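PDB 3PSM: defensin from Pachyrhizus erosus, which acts as a dimeric antimicrobial plant defensin directed against fungi. Local coordinates for the interface of chains A and B. Residues are numbered along the deposited sequence; one frame, centred on the assembly and turned at random. Chains: chain A/B, Defensin.

The interface of chains A and B. Residues chain A 16-19; chain B 36-38.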
ATOM      1  N   THR A  16     -10.644  -1.918   1.047  1.00 10.37           N
ATOM      2  CA  THR A  16      -9.581  -1.042   1.523  1.00  9.97           C
ATOM      3  C   THR A  16      -8.639  -0.739   0.384  1.00  9.02           C
ATOM      4  O   THR A  16      -8.184  -1.646  -0.321  1.00  8.95           O
ATOM      5  CB  THR A  16      -8.857  -1.596   2.750  1.00 10.41           C
ATOM      6  OG1 THR A  16      -8.004  -2.670   2.346  1.00 10.38           O
ATOM      7  CG2 THR A  16      -9.854  -2.026   3.826  1.00 12.75           C
ATOM      8  N   ASP A  17      -8.308   0.552   0.226  1.00  8.90           N
ATOM      9  CA  ASP A  17      -7.301   0.888  -0.777  1.00  8.80           C
ATOM     10  C   ASP A  17      -5.975   0.264  -0.442  1.00  8.48           C
ATOM     11  O   ASP A  17      -5.237  -0.138  -1.369  1.00  9.05           O
ATOM     12  CB  ASP A  17      -7.160   2.399  -0.903  1.00 10.33           C
ATOM     13  CG  ASP A  17      -8.321   2.995  -1.706  1.00 11.49           C
ATOM     14  OD1 ASP A  17      -9.181   2.329  -2.207  1.00 11.44           O
ATOM     15  OD2 ASP A  17      -8.259   4.250  -1.913  1.00 16.43           O
ATOM     16  N   GLY A  18      -5.611   0.127   0.838  1.00  8.53           N
ATOM     17  CA  GLY A  18      -4.343  -0.506   1.147  1.00  8.85           C
ATOM     18  C   GLY A  18      -4.244  -1.906   0.651  1.00  8.36           C
ATOM     19  O   GLY A  18      -3.218  -2.348   0.129  1.00  8.53           O
ATOM     20  N   SER A  19      -5.333  -2.711   0.757  1.00  8.54           N
ATOM     21  CA  SER A  19      -5.286  -4.077   0.267  1.00  8.39           C
ATOM     22  C   SER A  19      -5.020  -4.098  -1.262  1.00  7.85           C
ATOM     23  O   SER A  19      -4.265  -4.952  -1.758  1.00  8.38           O
ATOM     24  CB  SER A  19      -6.554  -4.838   0.564  1.00  9.39           C
ATOM     25  OG  SER A  19      -7.699  -4.361  -0.131  1.00  9.68           O
TER
ATOM     26  N   ARG B  36      -2.748   2.678   7.238  1.00  8.50           N
ATOM     27  CA  ARG B  36      -3.741   2.840   6.188  1.00  8.77           C
ATOM     28  C   ARG B  36      -5.009   2.103   6.528  1.00  9.03           C
ATOM     29  O   ARG B  36      -5.174   1.557   7.598  1.00  9.95           O
ATOM     30  CB  ARG B  36      -3.136   2.428   4.816  1.00  8.78           C
ATOM     31  CG  ARG B  36      -2.063   3.388   4.374  1.00  8.97           C
ATOM     32  CD  ARG B  36      -1.512   3.053   3.022  1.00  9.24           C
ATOM     33  NE  ARG B  36      -2.518   3.315   1.985  1.00  9.10           N
ATOM     34  CZ  ARG B  36      -2.339   2.988   0.719  1.00  9.27           C
ATOM     35  NH1 ARG B  36      -1.250   2.352   0.349  1.00  9.69           N
ATOM     36  NH2 ARG B  36      -3.256   3.286  -0.168  1.00 11.06           N
ATOM     37  N   ASP B  37      -5.972   2.169   5.602  1.00  9.47           N
ATOM     38  CA  ASP B  37      -7.311   1.621   5.804  1.00 10.68           C
ATOM     39  C   ASP B  37      -7.344   0.120   5.858  1.00 10.65           C
ATOM     40  O   ASP B  37      -8.392  -0.447   6.230  1.00 12.50           O
ATOM     41  CB  ASP B  37      -8.273   2.191   4.764  1.00 11.28           C
ATOM     42  CG  ASP B  37      -7.959   1.869   3.329  1.00 10.15           C
ATOM     43  OD1 ASP B  37      -6.880   1.294   3.056  1.00  9.82           O
ATOM     44  OD2 ASP B  37      -8.830   2.196   2.454  1.00 11.82           O
ATOM     45  N   ASP B  38      -6.247  -0.547   5.563  1.00  9.68           N
ATOM     46  CA  ASP B  38      -6.049  -1.952   5.780  1.00 10.15           C
ATOM     47  C   ASP B  38      -5.579  -2.282   7.205  1.00 10.24           C
ATOM     48  O   ASP B  38      -5.351  -3.438   7.563  1.00 11.72           O
ATOM     49  CB  ASP B  38      -5.083  -2.536   4.745  1.00 10.05           C
ATOM     50  CG  ASP B  38      -3.732  -1.848   4.742  1.00  9.24           C
ATOM     51  OD1 ASP B  38      -3.492  -0.900   5.509  1.00  9.06           O
ATOM     52  OD2 ASP B  38      -2.904  -2.342   3.919  1.00  8.95           O
TER
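The N-terminal end of helix 17-27 of chain A, with A:Thr16 just ahead of it, meets the loop of chain B that joins strands 32-35 and 41-46. Both chains are gamma-thionin (plant defensin) folds, in which disulfides tie the helix to the sheet. SPE10 is dimeric; the two copies pair without exact two-fold symmetry, and this contact makes up one portion of their interface. B:Asp37 points its carboxylate at the first turn of the helix and takes a backbone N-H with each oxygen. B:Asp37 OD1 accepts from A:Gly18 N at 2.8 Å through its syn lone pair, nearly straight at 165°. B:Asp37 OD2 accepts from A:Asp17 N, also at 2.8 Å and on the syn side, but that donor lies 20° out of the carboxylate plane and the bond is more bent. The first torsion of B:Asp37 (chi1 62°) sets CG between its own backbone N and carbonyl carbon, turning the forked end toward the helix. Two bonds to successive amides fix the rotation of the carboxylate, and the positive end of the helix dipole would be expected to favour its negative charge, although the neighbouring A:Asp17 carboxylate would work against this. Within chain A, A:Thr16 is the N-cap: A:Thr16 OG1 receives A:Ser19 N at 3.1 Å, while the hydroxyl hydrogen of A:Ser19 OG can be shared between A:Thr16 O, at 2.8 Å, and A:Thr16 OG1. The cap residue thus leaves the amides of A:Asp17 and A:Gly18 to the partner chain, and A:Thr16 CB lies 3.6 Å from B:Asp37 CG. Beside this grip the side chains of B:Asp38 and A:Thr16 cross at about a right angle, and B:Asp38 CG comes to 3.9 Å from A:Gly18 CA. B:Arg36, its chain bent at chi3, lays one guanidinium face over the same glycine, with A:Gly18 CA 4.0 Å above the centre of the plane. B:Arg36 NH2 remains 5.4 Å from A:Asp17 OD2, so any attraction between them is long-range.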